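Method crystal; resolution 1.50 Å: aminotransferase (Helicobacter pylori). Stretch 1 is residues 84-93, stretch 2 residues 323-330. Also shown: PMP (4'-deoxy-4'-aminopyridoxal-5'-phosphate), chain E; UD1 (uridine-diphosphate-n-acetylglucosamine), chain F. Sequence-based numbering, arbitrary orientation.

Stretch 1, residues 84-93: FVATANMLLE
Stretch 2 (323-330) QLYQQLFN

Two helices, 86-93 and 323-328, run in broadly the same direction, their axes inclined at 45° and no closer than 12.2 Å. At that spacing the backbones stay apart and side chains must bridge the gap; the nearest CA pair is Asn89 CA to Tyr325 CA, 9.5 Å apart. Only 265 Å² is buried, both sides summed.

Gln323 opens stretch 2 out of reach, its carbonyl accepting from Gln327 N (Gln323 O to Gln327 N 2.9 Å). Leu324 follows, CB toward stretch 1, chi1 t and chi2 p, placing Leu324 CD2 3.7 Å from Leu92 CD1.

Tyr325 is the long reach. Its CA-to-CB bond points sideways, but chi1 m (-70°) and chi2 83° bring the ring end across the gap. There Tyr325 CE1 lies 4.1 Å from Val85 CG2 (Val85 chi1 p), and Tyr325 CZ 3.9 Å from Ala88 CB and 3.7 Å from Leu92 CD1. Beside Ala88 CB, 3.3 Å from Tyr325 OH, the phenol oxygen also comes near the backbone: Tyr325 OH is 3.2 Å from Ala88 C and 3.1 Å from Asn89 N. Asn89 N donates to Val85 O within its own helix (2.8 Å).

Gln326 and Gln327 are exposed and take no part. One turn after Leu324, Leu328 again points toward stretch 1; with chi1 m and chi2 t, Leu328 CD1 sits 3.8 Å from Leu92 CD1. Phe329 leaves helical phi/psi (-132/162), although Phe329 N still donates to Tyr325 O (2.9 Å). Chi1 m (-49°) and chi2 109° set its ring so that Leu92 CD2 lies at the edge, 3.7 Å from Phe329 CZ.

Two residues carry most of the contact, Leu92 and Tyr325, each touching four residues. Leu92, chi1 m and chi2 t, comes closest to Leu324, Tyr325 and Leu328 with CD1 and to Phe329 with CD2; Leu328 lies within reach of both methyls.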

# COMPACT_ATOMS: atom_id res chain seq x y z
N PHE B 84 13.55 -6.69 10.84
CA PHE B 84 13.42 -5.40 10.17
C PHE B 84 12.52 -4.49 11.01
O PHE B 84 11.62 -4.96 11.68
CB PHE B 84 12.86 -5.55 8.76
CG PHE B 84 12.87 -4.27 7.98
CD1 PHE B 84 14.07 -3.63 7.69
CD2 PHE B 84 11.68 -3.66 7.61
CE1 PHE B 84 14.09 -2.42 6.99
CE2 PHE B 84 11.69 -2.44 6.91
CZ PHE B 84 12.89 -1.82 6.61
N VAL B 85 12.77 -3.18 10.96
CA VAL B 85 12.07 -2.27 11.87
C VAL B 85 10.54 -2.34 11.75
O VAL B 85 9.82 -2.08 12.73
CB VAL B 85 12.60 -0.82 11.71
CG1 VAL B 85 12.10 -0.19 10.38
CG2 VAL B 85 12.22 0.05 12.90
N ALA B 86 10.04 -2.69 10.57
CA ALA B 86 8.58 -2.74 10.37
C ALA B 86 7.86 -3.61 11.39
O ALA B 86 6.73 -3.31 11.75
CB ALA B 86 8.26 -3.25 8.95
N THR B 87 8.49 -4.70 11.84
CA THR B 87 7.83 -5.61 12.77
C THR B 87 7.41 -4.87 14.03
O THR B 87 6.32 -5.10 14.58
CB THR B 87 8.78 -6.76 13.14
OG1 THR B 87 9.28 -7.37 11.94
CG2 THR B 87 8.03 -7.83 13.95
N ALA B 88 8.27 -3.94 14.46
CA ALA B 88 8.00 -3.15 15.66
C ALA B 88 7.29 -1.82 15.36
O ALA B 88 6.44 -1.40 16.15
CB ALA B 88 9.28 -2.89 16.45
N ASN B 89 7.62 -1.17 14.24
CA ASN B 89 6.94 0.10 13.91
C ASN B 89 5.43 -0.12 13.86
O ASN B 89 4.66 0.76 14.26
CB ASN B 89 7.36 0.66 12.54
CG ASN B 89 8.68 1.43 12.55
OD1 ASN B 89 9.19 1.82 11.47
ND2 ASN B 89 9.25 1.67 13.72
N MET B 90 4.99 -1.26 13.34
CA MET B 90 3.54 -1.47 13.21
C MET B 90 2.89 -1.78 14.55
O MET B 90 1.70 -1.54 14.71
CB MET B 90 3.20 -2.52 12.15
CG MET B 90 3.60 -2.11 10.73
SD MET B 90 2.81 -0.54 10.21
CE MET B 90 4.14 0.63 10.53
N LEU B 91 3.69 -2.23 15.52
CA LEU B 91 3.20 -2.32 16.90
C LEU B 91 2.90 -0.94 17.45
O LEU B 91 1.83 -0.69 18.02
CB LEU B 91 4.21 -3.07 17.79
CG LEU B 91 4.37 -4.57 17.49
CD1 LEU B 91 5.54 -5.18 18.28
CD2 LEU B 91 3.08 -5.38 17.78
N LEU B 92 3.86 -0.03 17.28
CA LEU B 92 3.67 1.35 17.76
C LEU B 92 2.44 1.96 17.12
O LEU B 92 1.65 2.61 17.80
CB LEU B 92 4.90 2.22 17.45
CG LEU B 92 6.20 1.84 18.19
CD1 LEU B 92 7.30 2.82 17.82
CD2 LEU B 92 6.01 1.79 19.71
N GLU B 93 2.26 1.74 15.81
CA GLU B 93 1.11 2.32 15.12
C GLU B 93 -0.21 1.72 15.56
O GLU B 93 -1.28 2.29 15.30
CB GLU B 93 1.27 2.20 13.60
CG GLU B 93 2.27 3.20 13.04
CD GLU B 93 1.65 4.59 12.92
OE1 GLU B 93 1.81 5.43 13.85
OE2 GLU B 93 0.94 4.83 11.91
N GLN B 323 16.73 5.79 17.05
CA GLN B 323 16.39 7.03 17.76
C GLN B 323 14.96 7.05 18.31
O GLN B 323 14.72 7.44 19.46
CB GLN B 323 16.62 8.24 16.85
CG GLN B 323 16.32 9.59 17.53
CD GLN B 323 16.59 10.82 16.66
OE1 GLN B 323 16.25 11.96 17.04
NE2 GLN B 323 17.19 10.61 15.49
N LEU B 324 14.01 6.62 17.49
CA LEU B 324 12.62 6.59 17.92
C LEU B 324 12.47 5.77 19.19
O LEU B 324 11.78 6.18 20.12
CB LEU B 324 11.72 6.03 16.82
CG LEU B 324 10.24 5.81 17.17
CD1 LEU B 324 9.53 7.12 17.53
CD2 LEU B 324 9.57 5.13 16.00
N TYR B 325 13.11 4.60 19.21
CA TYR B 325 12.93 3.66 20.31
C TYR B 325 13.70 4.13 21.55
O TYR B 325 13.23 3.97 22.67
CB TYR B 325 13.32 2.23 19.88
CG TYR B 325 12.31 1.71 18.89
CD1 TYR B 325 12.38 2.05 17.53
CD2 TYR B 325 11.22 0.95 19.33
CE1 TYR B 325 11.40 1.62 16.63
CE2 TYR B 325 10.23 0.49 18.42
CZ TYR B 325 10.34 0.85 17.08
OH TYR B 325 9.36 0.42 16.18
N GLN B 326 14.86 4.75 21.31
CA GLN B 326 15.63 5.37 22.40
C GLN B 326 14.86 6.50 23.07
O GLN B 326 14.95 6.68 24.29
CB GLN B 326 16.95 5.92 21.86
CG GLN B 326 17.97 4.86 21.52
CD GLN B 326 18.49 4.13 22.75
OE1 GLN B 326 18.36 2.91 22.87
NE2 GLN B 326 19.07 4.88 23.68
N GLN B 327 14.13 7.29 22.28
CA GLN B 327 13.36 8.39 22.87
C GLN B 327 12.10 7.90 23.59
O GLN B 327 11.73 8.42 24.65
CB GLN B 327 13.04 9.45 21.81
CG GLN B 327 12.58 10.82 22.37
CD GLN B 327 13.53 11.43 23.44
OE1 GLN B 327 14.73 11.64 23.20
NE2 GLN B 327 12.98 11.73 24.62
N LEU B 328 11.45 6.87 23.06
CA LEU B 328 10.22 6.38 23.68
C LEU B 328 10.45 5.50 24.90
O LEU B 328 9.63 5.50 25.83
CB LEU B 328 9.37 5.62 22.65
CG LEU B 328 8.71 6.40 21.51
CD1 LEU B 328 8.04 5.43 20.55
CD2 LEU B 328 7.71 7.41 22.04
N PHE B 329 11.54 4.73 24.89
CA PHE B 329 11.73 3.67 25.89
C PHE B 329 13.12 3.73 26.50
O PHE B 329 14.02 4.34 25.94
CB PHE B 329 11.48 2.30 25.22
CG PHE B 329 10.19 2.23 24.42
CD1 PHE B 329 10.21 2.16 23.03
CD2 PHE B 329 8.96 2.23 25.06
CE1 PHE B 329 9.02 2.10 22.29
CE2 PHE B 329 7.77 2.17 24.33
CZ PHE B 329 7.79 2.11 22.95
N ASN B 330 13.30 3.09 27.65
CA ASN B 330 14.64 2.97 28.25
C ASN B 330 15.05 1.52 28.17
O ASN B 330 14.87 0.75 29.13
CB ASN B 330 14.66 3.47 29.70
N1 PMP E . 9.30 -8.11 8.42
C2 PMP E . 10.53 -8.58 8.05
C2A PMP E . 11.18 -9.65 8.91
C3 PMP E . 11.14 -8.08 6.89
O3 PMP E . 12.36 -8.56 6.49
C4 PMP E . 10.51 -7.08 6.12
C4A PMP E . 11.19 -6.45 4.92
N4A PMP E . 12.62 -6.37 5.07
C5 PMP E . 9.23 -6.66 6.49
C6 PMP E . 8.62 -7.23 7.60
C5A PMP E . 8.47 -5.61 5.69
O4P PMP E . 8.00 -6.26 4.52
P PMP E . 7.62 -5.37 3.22
O1P PMP E . 8.93 -4.95 2.61
O2P PMP E . 6.91 -6.33 2.31
O3P PMP E . 6.74 -4.22 3.64
C1' UD1 F . 14.77 -3.86 3.95
C2' UD1 F . 15.28 -5.08 4.74
C3' UD1 F . 14.74 -6.39 4.19
C4' UD1 F . 13.22 -6.31 3.96
C5' UD1 F . 12.77 -5.05 3.20
C6' UD1 F . 13.01 -5.16 1.69
C7' UD1 F . 17.48 -4.58 5.74
C8' UD1 F . 18.97 -4.50 5.54
N2' UD1 F . 16.74 -5.08 4.75
O1' UD1 F . 15.43 -3.78 2.68
O3' UD1 F . 15.01 -7.47 5.12
O5' UD1 F . 13.34 -3.86 3.76
O7' UD1 F . 16.98 -4.21 6.78
N1 UD1 F . 17.20 -5.14 -4.89
C2 UD1 F . 16.94 -5.70 -6.15
N3 UD1 F . 15.77 -5.47 -6.76
C4 UD1 F . 14.83 -4.70 -6.20
C5 UD1 F . 15.02 -4.11 -4.95
C6 UD1 F . 16.22 -4.32 -4.28
O2 UD1 F . 17.81 -6.42 -6.70
O4 UD1 F . 13.76 -4.51 -6.81
C1B UD1 F . 18.51 -5.40 -4.24
C2B UD1 F . 19.48 -4.33 -4.72
O2' UD1 F . 20.74 -4.93 -5.01
C3B UD1 F . 19.59 -3.38 -3.55
C4B UD1 F . 19.35 -4.28 -2.36
O4B UD1 F . 18.44 -5.29 -2.82
O3B UD1 F . 20.87 -2.74 -3.47
C5B UD1 F . 18.74 -3.50 -1.22
O5B UD1 F . 18.54 -4.40 -0.14
PA UD1 F . 18.34 -3.81 1.35
O1A UD1 F . 17.96 -4.96 2.27
O2A UD1 F . 19.55 -2.95 1.68
O3A UD1 F . 17.06 -2.87 1.02
PB UD1 F . 16.00 -2.37 2.13
O1B UD1 F . 16.73 -1.66 3.26
O2B UD1 F . 14.87 -1.67 1.39